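Local structure of ZYG-9 (2OF3) at residues V212-V216 with A227-L231; A181-S185 with D218-V223; I195-I200 with A233-E238; T93-F97 with Y136-K140. The protein helps organise microtubules and spindle poles during mitosis and meiosis in one-cell embryos, and probably engages tubulin through TOG domains such as this one. One frame throughout, in Å; residues are numbered along the deposited sequence.

All four contacts join helices of one all-helical TOG domain built from HEAT-type repeats. Interactions 1-3 share helix 221-238: interaction 2 lies at its N-terminal end, interaction 1 at its middle and interaction 3 at its C-terminal end. Interaction 1 touches both others, through Phe215 CE1 to Arg184 CD at 3.8 Å and through Val230 CG1 to Ile195 CD1 at 3.9 Å, whereas the centres of interactions 2 and 3 are about 21 Å apart. Interaction 4 joins two earlier repeats, about 19 Å from interaction 2 between centres, yet meets it where Gln183 CD lies 3.4 Å from Leu138 O. Interactions 2 and 4 flank intra-repeat turns, which in TOG domains generally form the tubulin-binding edge.

Interaction 1: residues V212-V216 with A227-L231; sequences VAPFV and AINVL
A short 3-10 turn packs against the middle of a regular helix. Val212 ends helix 208-212, residues 213-216 continue as 3-10, and the backbone bonds Phe215 N to Val212 O (2.8 Å) and Val216 N to Ala213 O (3.1 Å) set the tight winding. Residues 227-231 are fully helical, with Leu231 N bonded to Ala227 O at 3.2 Å. The closest CA pair is Val216 and Ala227, 5.4 Å apart, an approach allowed by the small methyl of Ala227. That methyl is the central bump: its CB sits 3.6 Å from Phe215 C, 3.7 Å from Val216 N and 3.8 Å from Phe215 CB. Two valines, both in rotamer t, flank it. Val212 places CG1 at 4.0 Å from Ala227 CB and 3.8 Å from Val230 CG1. Val216 straddles the next ridge, with CG1 at 3.8 Å from Ile228 CG1 and CG2 at 3.7 Å from Leu231 CD1. Leu231 (m, t) points toward the turn, its CD1 4.2 Å from Ala213 CA. The side chains that meet are all apolar, and the two segments bury 331 Å², as expected between the two helices of one HEAT repeat. Around it, Val212 and Phe215 touch helix 181-198 of the preceding repeat, Val216 and Ile228 meet helix 251-264, and Ala213 and Leu231 rest on helix 241-246.

Interaction 2: residues A181-S185 with D218-V223; sequences ARQRS and DKDVNV
Arg184 and Asp218 form a two-pronged salt bridge: NH2 donates to OD2 at 2.9 Å with an angle of 166°, and NE gives a weak bond to OD1 at 3.0 Å (125°). The arginine chain bends through m, t, m to present its edge, while NH1 turns to Ser178 O. Asp218 OD2 also accepts from Asp220 N at 3.0 Å, closing an Asx turn. Asp220 (chi1 t) then N-caps the helix beginning at Val221, its OD2 accepting from Val223 N at 3.2 Å and, weakly, from Asn222 N at 2.9 Å. Outward lies the packing. Val223 (t) places CG2 3.4 Å from Ala181 O and 3.9 Å from Arg184 CB, and Ser185 CB rests 3.7 Å from Val223 N, with CA atoms of Ser185 and Val223 only 4.3 Å apart. The helices thus start side by side, as second helices of consecutive HEAT repeats, with Phe215, from the 3-10 turn after helix 208-212, lying against Arg184.

Interaction 3: residues I195-I200 with A233-E238; sequences ITNAGI and ACFKFE
Phe237, in rotamer m (chi2 -91°), lays its ring over the end of helix 181-198. Gly199 CA lies 3.8 Å from the ring centroid and 5° off the normal, a CH-pi contact over one face, while the ring approaches the last helical turn with CE2 3.2 Å from Ile195 O and CZ 3.9 Å from Thr196 O. Gly199 leaves the helix at phi 89°, psi 170°; a CB there would press on the preceding carbonyl and sit 3.6 Å from Phe237 CD1. Its N still bonds to Ile195 O at 2.8 Å. Ile195 (m, t) points inward, CG2 at 3.8 Å from Ala233 CB and CD1 at 3.8 Å from Cys234 SG. Beyond the turn, Ile200 (t, p) curls back so that its CD1 also lies 3.8 Å from Cys234 SG, whose m rotamer sets the sulfur within reach of both isoleucines. Ile200 CG2 packs 3.9 Å from Phe237 CB and 3.8 Å from Glu238 CD, the latter side chain standing at chi1 p. Thr196 OG1 meets Ala233 CB at 3.8 Å. Nearest CA pairs are Thr196 with Ala233 (5.7 Å), Gly199 with Phe237 (6.2 Å) and, where the chain folds back beyond its helix, Ile200 with Cys234 (5.8 Å). Helices 181-198 and 221-238 both have their C-terminal ends here and run parallel, as second helices of successive HEAT repeats, opposite the intra-repeat turns.

Interaction 4: residues T93-F97 with Y136-K140; sequences TLRFF and YLLLK
Phe96 is the apolar centre, contributing 114 Å² of the 366 Å² buried. Its side chain points toward 136-140 in rotamer m with chi2 -18°, so that CD2 lies 3.9 Å from Tyr136 CB and 3.5 Å from Tyr136 O, CE2 lies 3.6 Å from Leu137 CA, and CZ lies 4.0 Å from Leu137 CD1. Lys140 closes one face: its CG stands 3.9 Å from the ring centroid, 20° off the normal, a CH-pi contact. Both segments are helical at first, the nearest CA pairs being Thr93 with Tyr136 (6.0 Å) and Phe96 with Lys140 (7.1 Å), so the chains advance together, as first helices of adjacent HEAT repeats. On the flank, Phe97 (m) sets CE2 3.7 Å from Tyr136 CD1 and CZ 3.9 Å from Leu139 CD1; the Phe97 and Tyr136 rings meet obliquely, centroids 5.9 Å apart and planes at 59°. Thr93 CG2 (chi1 p) rests 3.8 Å from Tyr136 CB, while its OG1 bonds to Lys90 O and Trp26 NE1, and Tyr136 OH bonds to Phe28 O. At the polar rim Lys140, bent by m, m, donates NZ to Phe96 O at 3.0 Å and forms a salt bridge with Glu143. Lysine therefore serves twice, its CG packing over one face of Phe96 and its amine bonding to the carbonyl of Phe96 in the neighbouring segment 93-97.

Interaction 1: residues V212-V216 with A227-L231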
loop_
_atom_site.group_PDB
_atom_site.type_symbol
_atom_site.label_atom_id
_atom_site.label_comp_id
_atom_site.label_asym_id
_atom_site.label_seq_id
_atom_site.Cartn_x
_atom_site.Cartn_y
_atom_site.Cartn_z
ATOM N N VAL A 212 -8.514 -15.916 5.944
ATOM C CA VAL A 212 -8.178 -16.269 4.565
ATOM C C VAL A 212 -9.007 -17.495 4.096
ATOM O O VAL A 212 -9.445 -17.558 2.942
ATOM C CB VAL A 212 -6.646 -16.461 4.386
ATOM C CG1 VAL A 212 -6.314 -17.169 3.039
ATOM C CG2 VAL A 212 -5.899 -15.091 4.476
ATOM N N ALA A 213 -9.209 -18.465 4.994
ATOM C CA ALA A 213 -9.920 -19.715 4.657
ATOM C C ALA A 213 -11.208 -19.566 3.809
ATOM O O ALA A 213 -11.369 -20.332 2.871
ATOM C CB ALA A 213 -10.183 -20.605 5.929
ATOM N N PRO A 214 -12.135 -18.631 4.127
ATOM C CA PRO A 214 -13.319 -18.548 3.272
ATOM C C PRO A 214 -13.027 -18.272 1.782
ATOM O O PRO A 214 -13.903 -18.526 0.937
ATOM C CB PRO A 214 -14.092 -17.355 3.848
ATOM C CG PRO A 214 -13.695 -17.333 5.288
ATOM C CD PRO A 214 -12.243 -17.705 5.275
ATOM N N PHE A 215 -11.840 -17.728 1.473
ATOM C CA PHE A 215 -11.554 -17.323 0.094
ATOM C C PHE A 215 -11.135 -18.499 -0.777
ATOM O O PHE A 215 -10.985 -18.337 -1.991
ATOM C CB PHE A 215 -10.569 -16.127 0.046
ATOM C CG PHE A 215 -11.182 -14.835 0.570
ATOM C CD1 PHE A 215 -12.002 -14.054 -0.253
ATOM C CD2 PHE A 215 -11.002 -14.449 1.948
ATOM C CE1 PHE A 215 -12.595 -12.861 0.233
ATOM C CE2 PHE A 215 -11.593 -13.287 2.468
ATOM C CZ PHE A 215 -12.401 -12.473 1.604
ATOM N N VAL A 216 -10.983 -19.688 -0.176
ATOM C CA VAL A 216 -10.807 -20.903 -0.933
ATOM C C VAL A 216 -12.055 -21.140 -1.781
ATOM O O VAL A 216 -11.958 -21.776 -2.827
ATOM C CB VAL A 216 -10.414 -22.142 -0.023
ATOM C CG1 VAL A 216 -10.254 -23.450 -0.853
ATOM C CG2 VAL A 216 -9.078 -21.860 0.732
ATOM N N ALA A 227 -5.505 -18.111 -1.991
ATOM C CA ALA A 227 -6.011 -18.426 -0.640
ATOM C C ALA A 227 -5.545 -19.798 -0.234
ATOM O O ALA A 227 -5.076 -19.972 0.910
ATOM C CB ALA A 227 -7.561 -18.350 -0.533
ATOM N N ILE A 228 -5.650 -20.765 -1.161
ATOM C CA ILE A 228 -5.120 -22.105 -0.948
ATOM C C ILE A 228 -3.645 -21.991 -0.631
ATOM O O ILE A 228 -3.200 -22.592 0.355
ATOM C CB ILE A 228 -5.332 -23.021 -2.196
ATOM C CG1 ILE A 228 -6.799 -23.382 -2.330
ATOM C CG2 ILE A 228 -4.436 -24.286 -2.121
ATOM C CD1 ILE A 228 -7.166 -23.916 -3.722
ATOM N N ASN A 229 -2.875 -21.241 -1.428
ATOM C CA ASN A 229 -1.443 -21.169 -1.154
ATOM C C ASN A 229 -1.009 -20.462 0.146
ATOM O O ASN A 229 0.018 -20.803 0.710
ATOM C CB ASN A 229 -0.677 -20.620 -2.371
ATOM C CG ASN A 229 -0.611 -21.595 -3.523
ATOM O OD1 ASN A 229 -0.413 -21.204 -4.671
ATOM N ND2 ASN A 229 -0.750 -22.839 -3.241
ATOM N N VAL A 230 -1.800 -19.529 0.634
ATOM C CA VAL A 230 -1.602 -18.977 1.977
ATOM C C VAL A 230 -1.733 -20.087 3.053
ATOM O O VAL A 230 -0.860 -20.222 3.930
ATOM C CB VAL A 230 -2.600 -17.748 2.270
ATOM C CG1 VAL A 230 -2.610 -17.358 3.786
ATOM C CG2 VAL A 230 -2.281 -16.465 1.394
ATOM N N LEU A 231 -2.774 -20.911 2.979
ATOM C CA LEU A 231 -3.017 -21.954 3.981
ATOM C C LEU A 231 -1.970 -23.047 3.965
ATOM O O LEU A 231 -1.559 -23.540 5.035
ATOM C CB LEU A 231 -4.415 -22.545 3.797
ATOM C CG LEU A 231 -5.574 -21.584 3.966
ATOM C CD1 LEU A 231 -6.832 -22.338 3.695
ATOM C CD2 LEU A 231 -5.635 -20.976 5.376
#

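Interaction 2: residues A181-S185 with D218-V223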
loop_
_atom_site.group_PDB
_atom_site.type_symbol
_atom_site.label_atom_id
_atom_site.label_comp_id
_atom_site.label_asym_id
_atom_site.label_seq_id
_atom_site.Cartn_x
_atom_site.Cartn_y
_atom_site.Cartn_z
ATOM N N ALA A 181 -11.672 -8.515 -7.771
ATOM C CA ALA A 181 -11.017 -9.789 -7.548
ATOM C C ALA A 181 -9.521 -9.697 -7.715
ATOM O O ALA A 181 -8.788 -10.450 -7.067
ATOM C CB ALA A 181 -11.602 -10.895 -8.509
ATOM N N ARG A 182 -9.033 -8.799 -8.568
ATOM C CA ARG A 182 -7.567 -8.644 -8.724
ATOM C C ARG A 182 -6.952 -8.093 -7.463
ATOM O O ARG A 182 -5.892 -8.526 -7.060
ATOM C CB ARG A 182 -7.213 -7.732 -9.900
ATOM C CG ARG A 182 -7.463 -8.354 -11.251
ATOM C CD ARG A 182 -7.302 -7.301 -12.315
ATOM N NE ARG A 182 -7.226 -7.907 -13.644
ATOM C CZ ARG A 182 -8.101 -7.665 -14.615
ATOM N NH1 ARG A 182 -9.124 -6.831 -14.426
ATOM N NH2 ARG A 182 -7.940 -8.256 -15.783
ATOM N N GLN A 183 -7.623 -7.127 -6.835
ATOM C CA GLN A 183 -7.188 -6.658 -5.504
ATOM C C GLN A 183 -7.176 -7.768 -4.460
ATOM O O GLN A 183 -6.190 -7.910 -3.736
ATOM C CB GLN A 183 -8.070 -5.531 -5.000
ATOM C CG GLN A 183 -7.630 -5.056 -3.606
ATOM C CD GLN A 183 -8.240 -3.716 -3.182
ATOM O OE1 GLN A 183 -8.836 -3.016 -3.972
ATOM N NE2 GLN A 183 -8.046 -3.359 -1.913
ATOM N N ARG A 184 -8.238 -8.558 -4.333
ATOM C CA ARG A 184 -8.196 -9.664 -3.377
ATOM C C ARG A 184 -7.055 -10.634 -3.649
ATOM O O ARG A 184 -6.354 -11.042 -2.695
ATOM C CB ARG A 184 -9.519 -10.453 -3.374
ATOM C CG ARG A 184 -10.733 -9.605 -3.066
ATOM C CD ARG A 184 -11.887 -10.493 -2.708
ATOM N NE ARG A 184 -12.352 -11.352 -3.818
ATOM C CZ ARG A 184 -13.168 -10.953 -4.798
ATOM N NH1 ARG A 184 -13.585 -9.691 -4.840
ATOM N NH2 ARG A 184 -13.582 -11.838 -5.738
ATOM N N SER A 185 -6.849 -11.056 -4.912
ATOM C CA SER A 185 -5.795 -12.022 -5.152
ATOM C C SER A 185 -4.430 -11.422 -4.951
ATOM O O SER A 185 -3.551 -12.067 -4.375
ATOM C CB SER A 185 -5.895 -12.688 -6.538
ATOM O OG SER A 185 -5.885 -11.698 -7.553
ATOM N N ASP A 218 -13.914 -18.534 -3.137
ATOM C CA ASP A 218 -14.170 -17.338 -3.918
ATOM C C ASP A 218 -14.534 -17.728 -5.348
ATOM O O ASP A 218 -14.067 -18.761 -5.856
ATOM C CB ASP A 218 -12.900 -16.468 -3.920
ATOM C CG ASP A 218 -13.155 -15.013 -4.307
ATOM O OD1 ASP A 218 -13.321 -14.145 -3.400
ATOM O OD2 ASP A 218 -13.156 -14.667 -5.523
ATOM N N LYS A 219 -15.368 -16.900 -5.987
ATOM C CA LYS A 219 -15.830 -17.020 -7.389
ATOM C C LYS A 219 -14.666 -16.979 -8.386
ATOM O O LYS A 219 -14.725 -17.549 -9.478
ATOM C CB LYS A 219 -16.765 -15.821 -7.619
ATOM C CG LYS A 219 -17.298 -15.604 -9.000
ATOM C CD LYS A 219 -17.682 -14.060 -9.305
ATOM C CE LYS A 219 -19.002 -13.572 -8.584
ATOM N NZ LYS A 219 -19.855 -12.534 -9.374
ATOM N N ASP A 220 -13.600 -16.261 -8.009
ATOM C CA ASP A 220 -12.465 -15.998 -8.864
ATOM C C ASP A 220 -11.305 -16.980 -8.658
ATOM O O ASP A 220 -10.853 -17.210 -7.513
ATOM C CB ASP A 220 -12.038 -14.549 -8.605
ATOM C CG ASP A 220 -10.908 -14.121 -9.499
ATOM O OD1 ASP A 220 -11.177 -13.510 -10.546
ATOM O OD2 ASP A 220 -9.738 -14.412 -9.205
ATOM N N VAL A 221 -10.830 -17.583 -9.741
ATOM C CA VAL A 221 -9.786 -18.618 -9.635
ATOM C C VAL A 221 -8.461 -18.100 -9.061
ATOM O O VAL A 221 -7.731 -18.840 -8.369
ATOM C CB VAL A 221 -9.539 -19.346 -10.998
ATOM C CG1 VAL A 221 -8.853 -18.436 -11.988
ATOM C CG2 VAL A 221 -8.719 -20.628 -10.814
ATOM N N ASN A 222 -8.108 -16.849 -9.340
ATOM C CA ASN A 222 -6.817 -16.358 -8.833
ATOM C C ASN A 222 -6.896 -16.165 -7.329
ATOM O O ASN A 222 -5.909 -16.410 -6.644
ATOM C CB ASN A 222 -6.392 -15.062 -9.512
ATOM C CG ASN A 222 -6.365 -15.191 -11.026
ATOM O OD1 ASN A 222 -7.001 -14.408 -11.741
ATOM N ND2 ASN A 222 -5.702 -16.216 -11.516
ATOM N N VAL A 223 -8.041 -15.714 -6.828
ATOM C CA VAL A 223 -8.266 -15.560 -5.386
ATOM C C VAL A 223 -8.226 -16.919 -4.701
ATOM O O VAL A 223 -7.487 -17.121 -3.699
ATOM C CB VAL A 223 -9.619 -14.853 -5.104
ATOM C CG1 VAL A 223 -9.865 -14.679 -3.556
ATOM C CG2 VAL A 223 -9.709 -13.493 -5.849
#

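Interaction 3: residues I195-I200 with A233-E238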
loop_
_atom_site.group_PDB
_atom_site.type_symbol
_atom_site.label_atom_id
_atom_site.label_comp_id
_atom_site.label_asym_id
_atom_site.label_seq_id
_atom_site.Cartn_x
_atom_site.Cartn_y
_atom_site.Cartn_z
ATOM N N ILE A 195 4.541 -15.138 4.779
ATOM C CA ILE A 195 4.510 -16.389 5.548
ATOM C C ILE A 195 5.597 -17.322 5.060
ATOM O O ILE A 195 6.318 -17.915 5.871
ATOM C CB ILE A 195 3.184 -17.105 5.455
ATOM C CG1 ILE A 195 2.121 -16.294 6.142
ATOM C CG2 ILE A 195 3.291 -18.397 6.195
ATOM C CD1 ILE A 195 0.778 -16.669 5.687
ATOM N N THR A 196 5.733 -17.452 3.741
ATOM C CA THR A 196 6.839 -18.202 3.183
ATOM C C THR A 196 8.209 -17.691 3.672
ATOM O O THR A 196 9.136 -18.476 3.887
ATOM C CB THR A 196 6.753 -18.210 1.633
ATOM O OG1 THR A 196 5.630 -19.005 1.250
ATOM C CG2 THR A 196 7.980 -18.800 0.990
ATOM N N ASN A 197 8.367 -16.387 3.841
ATOM C CA ASN A 197 9.694 -15.878 4.159
ATOM C C ASN A 197 9.984 -15.703 5.616
ATOM O O ASN A 197 11.134 -15.838 5.987
ATOM C CB ASN A 197 10.001 -14.593 3.404
ATOM C CG ASN A 197 10.128 -14.841 1.917
ATOM O OD1 ASN A 197 9.175 -14.607 1.161
ATOM N ND2 ASN A 197 11.272 -15.388 1.493
ATOM N N ALA A 198 8.956 -15.409 6.426
ATOM C CA ALA A 198 9.135 -15.154 7.849
ATOM C C ALA A 198 8.328 -16.078 8.762
ATOM O O ALA A 198 8.480 -16.003 9.950
ATOM C CB ALA A 198 8.810 -13.697 8.154
ATOM N N GLY A 199 7.454 -16.929 8.224
ATOM C CA GLY A 199 6.607 -17.790 9.047
ATOM C C GLY A 199 5.273 -17.202 9.473
ATOM O O GLY A 199 4.992 -15.999 9.314
ATOM N N ILE A 200 4.434 -18.059 10.036
ATOM C CA ILE A 200 3.089 -17.648 10.478
ATOM C C ILE A 200 3.087 -17.117 11.918
ATOM O O ILE A 200 2.227 -16.311 12.306
ATOM C CB ILE A 200 2.037 -18.799 10.271
ATOM C CG1 ILE A 200 0.617 -18.358 10.631
ATOM C CG2 ILE A 200 2.474 -20.100 11.035
ATOM C CD1 ILE A 200 0.102 -17.099 9.926
ATOM N N ALA A 233 1.212 -22.471 2.944
ATOM C CA ALA A 233 2.399 -21.806 3.509
ATOM C C ALA A 233 2.345 -21.854 5.051
ATOM O O ALA A 233 3.366 -22.096 5.699
ATOM C CB ALA A 233 2.510 -20.362 3.004
ATOM N N CYS A 234 1.165 -21.651 5.621
ATOM C CA CYS A 234 0.921 -21.773 7.078
ATOM C C CYS A 234 1.167 -23.212 7.550
ATOM O O CYS A 234 1.899 -23.468 8.505
ATOM C CB CYS A 234 -0.518 -21.394 7.397
ATOM S SG CYS A 234 -0.953 -19.642 7.322
ATOM N N PHE A 235 0.570 -24.165 6.852
ATOM C CA PHE A 235 0.770 -25.558 7.146
ATOM C C PHE A 235 2.255 -25.892 7.230
ATOM O O PHE A 235 2.705 -26.554 8.166
ATOM C CB PHE A 235 0.047 -26.446 6.098
ATOM C CG PHE A 235 0.066 -27.913 6.442
ATOM C CD1 PHE A 235 -0.934 -28.463 7.247
ATOM C CD2 PHE A 235 1.122 -28.724 6.021
ATOM C CE1 PHE A 235 -0.887 -29.819 7.606
ATOM C CE2 PHE A 235 1.170 -30.082 6.359
ATOM C CZ PHE A 235 0.160 -30.632 7.160
ATOM N N LYS A 236 3.030 -25.463 6.250
ATOM C CA LYS A 236 4.446 -25.767 6.268
ATOM C C LYS A 236 5.140 -25.398 7.589
ATOM O O LYS A 236 6.094 -26.078 7.996
ATOM C CB LYS A 236 5.139 -25.059 5.138
ATOM C CG LYS A 236 6.527 -25.572 4.886
ATOM C CD LYS A 236 7.213 -24.797 3.771
ATOM C CE LYS A 236 8.572 -25.425 3.435
ATOM N NZ LYS A 236 9.330 -24.619 2.408
ATOM N N PHE A 237 4.704 -24.317 8.228
ATOM C CA PHE A 237 5.277 -23.872 9.510
ATOM C C PHE A 237 4.613 -24.469 10.761
ATOM O O PHE A 237 5.286 -24.789 11.721
ATOM C CB PHE A 237 5.344 -22.328 9.588
ATOM C CG PHE A 237 6.398 -21.755 8.683
ATOM C CD1 PHE A 237 7.700 -21.535 9.152
ATOM C CD2 PHE A 237 6.111 -21.483 7.343
ATOM C CE1 PHE A 237 8.712 -21.032 8.287
ATOM C CE2 PHE A 237 7.109 -20.996 6.463
ATOM C CZ PHE A 237 8.405 -20.770 6.931
ATOM N N GLU A 238 3.309 -24.664 10.749
ATOM C CA GLU A 238 2.607 -25.014 11.957
ATOM C C GLU A 238 1.798 -26.316 11.806
ATOM O O GLU A 238 1.017 -26.654 12.711
ATOM C CB GLU A 238 1.710 -23.840 12.373
ATOM C CG GLU A 238 0.545 -23.595 11.426
ATOM C CD GLU A 238 -0.358 -22.467 11.856
ATOM O OE1 GLU A 238 -0.282 -22.081 13.034
ATOM O OE2 GLU A 238 -1.164 -21.944 11.018
#

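Interaction 4: residues T93-F97 with Y136-K140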
loop_
_atom_site.group_PDB
_atom_site.type_symbol
_atom_site.label_atom_id
_atom_site.label_comp_id
_atom_site.label_asym_id
_atom_site.label_seq_id
_atom_site.Cartn_x
_atom_site.Cartn_y
_atom_site.Cartn_z
ATOM N N THR A 93 -2.251 9.671 -3.613
ATOM C CA THR A 93 -3.492 8.932 -3.424
ATOM C C THR A 93 -4.665 9.566 -4.170
ATOM O O THR A 93 -5.579 8.849 -4.582
ATOM C CB THR A 93 -3.911 8.724 -1.915
ATOM O OG1 THR A 93 -4.208 10.004 -1.343
ATOM C CG2 THR A 93 -2.808 8.064 -1.105
ATOM N N LEU A 94 -4.666 10.901 -4.318
ATOM C CA LEU A 94 -5.711 11.615 -5.068
ATOM C C LEU A 94 -5.698 11.173 -6.535
ATOM O O LEU A 94 -6.771 10.971 -7.150
ATOM C CB LEU A 94 -5.500 13.127 -4.959
ATOM C CG LEU A 94 -5.571 13.812 -3.591
ATOM C CD1 LEU A 94 -5.437 15.288 -3.798
ATOM C CD2 LEU A 94 -6.867 13.490 -2.901
ATOM N N ARG A 95 -4.493 11.000 -7.070
ATOM C CA ARG A 95 -4.286 10.411 -8.396
ATOM C C ARG A 95 -4.730 8.989 -8.531
ATOM O O ARG A 95 -5.042 8.574 -9.628
ATOM C CB ARG A 95 -2.825 10.512 -8.857
ATOM C CG ARG A 95 -2.256 11.918 -8.809
ATOM C CD ARG A 95 -3.079 12.875 -9.684
ATOM N NE ARG A 95 -3.296 14.057 -8.880
ATOM C CZ ARG A 95 -4.462 14.584 -8.565
ATOM N NH1 ARG A 95 -5.576 14.127 -9.040
ATOM N NH2 ARG A 95 -4.473 15.635 -7.795
ATOM N N PHE A 96 -4.811 8.226 -7.454
ATOM C CA PHE A 96 -5.363 6.866 -7.524
ATOM C C PHE A 96 -6.854 6.791 -7.849
ATOM O O PHE A 96 -7.348 5.720 -8.198
ATOM C CB PHE A 96 -5.052 6.046 -6.237
ATOM C CG PHE A 96 -3.578 5.827 -5.991
ATOM C CD1 PHE A 96 -2.644 5.987 -7.022
ATOM C CD2 PHE A 96 -3.110 5.474 -4.726
ATOM C CE1 PHE A 96 -1.248 5.808 -6.802
ATOM C CE2 PHE A 96 -1.728 5.278 -4.476
ATOM C CZ PHE A 96 -0.786 5.451 -5.536
ATOM N N PHE A 97 -7.577 7.900 -7.749
ATOM C CA PHE A 97 -9.020 7.896 -7.987
ATOM C C PHE A 97 -9.408 8.295 -9.439
ATOM O O PHE A 97 -10.519 8.037 -9.902
ATOM C CB PHE A 97 -9.706 8.764 -6.927
ATOM C CG PHE A 97 -9.791 8.071 -5.595
ATOM C CD1 PHE A 97 -10.902 7.306 -5.270
ATOM C CD2 PHE A 97 -8.726 8.117 -4.704
ATOM C CE1 PHE A 97 -10.986 6.617 -4.079
ATOM C CE2 PHE A 97 -8.804 7.443 -3.465
ATOM C CZ PHE A 97 -9.943 6.688 -3.154
ATOM N N TYR A 136 -4.797 3.061 0.109
ATOM C CA TYR A 136 -5.138 3.541 -1.249
ATOM C C TYR A 136 -4.248 2.925 -2.297
ATOM O O TYR A 136 -4.711 2.670 -3.407
ATOM C CB TYR A 136 -5.043 5.053 -1.340
ATOM C CG TYR A 136 -5.979 5.672 -0.352
ATOM C CD1 TYR A 136 -7.351 5.677 -0.595
ATOM C CD2 TYR A 136 -5.489 6.195 0.861
ATOM C CE1 TYR A 136 -8.262 6.210 0.360
ATOM C CE2 TYR A 136 -6.382 6.733 1.853
ATOM C CZ TYR A 136 -7.747 6.728 1.563
ATOM O OH TYR A 136 -8.596 7.241 2.488
ATOM N N LEU A 137 -2.973 2.694 -1.968
ATOM C CA LEU A 137 -2.062 2.021 -2.914
ATOM C C LEU A 137 -2.597 0.640 -3.230
ATOM O O LEU A 137 -2.471 0.175 -4.390
ATOM C CB LEU A 137 -0.643 1.906 -2.363
ATOM C CG LEU A 137 0.362 1.110 -3.209
ATOM C CD1 LEU A 137 0.842 1.935 -4.432
ATOM C CD2 LEU A 137 1.496 0.750 -2.312
ATOM N N LEU A 138 -3.185 -0.020 -2.228
ATOM C CA LEU A 138 -3.753 -1.358 -2.431
ATOM C C LEU A 138 -4.939 -1.403 -3.391
ATOM O O LEU A 138 -5.193 -2.452 -4.022
ATOM C CB LEU A 138 -4.061 -2.054 -1.085
ATOM C CG LEU A 138 -2.845 -2.347 -0.230
ATOM C CD1 LEU A 138 -3.312 -2.950 1.072
ATOM C CD2 LEU A 138 -1.849 -3.255 -0.924
ATOM N N LEU A 139 -5.639 -0.290 -3.572
ATOM C CA LEU A 139 -6.642 -0.216 -4.614
ATOM C C LEU A 139 -6.062 -0.508 -6.021
ATOM O O LEU A 139 -6.729 -1.118 -6.873
ATOM C CB LEU A 139 -7.339 1.156 -4.636
ATOM C CG LEU A 139 -8.142 1.555 -3.383
ATOM C CD1 LEU A 139 -8.656 3.044 -3.496
ATOM C CD2 LEU A 139 -9.298 0.555 -3.114
ATOM N N LYS A 140 -4.818 -0.089 -6.248
ATOM C CA LYS A 140 -4.216 -0.103 -7.548
ATOM C C LYS A 140 -3.664 -1.473 -7.839
ATOM O O LYS A 140 -3.275 -1.762 -9.003
ATOM C CB LYS A 140 -3.079 0.931 -7.575
ATOM C CG LYS A 140 -3.588 2.376 -7.431
ATOM C CD LYS A 140 -4.403 2.849 -8.611
ATOM C CE LYS A 140 -5.879 2.798 -8.252
ATOM N NZ LYS A 140 -6.702 3.065 -9.475
#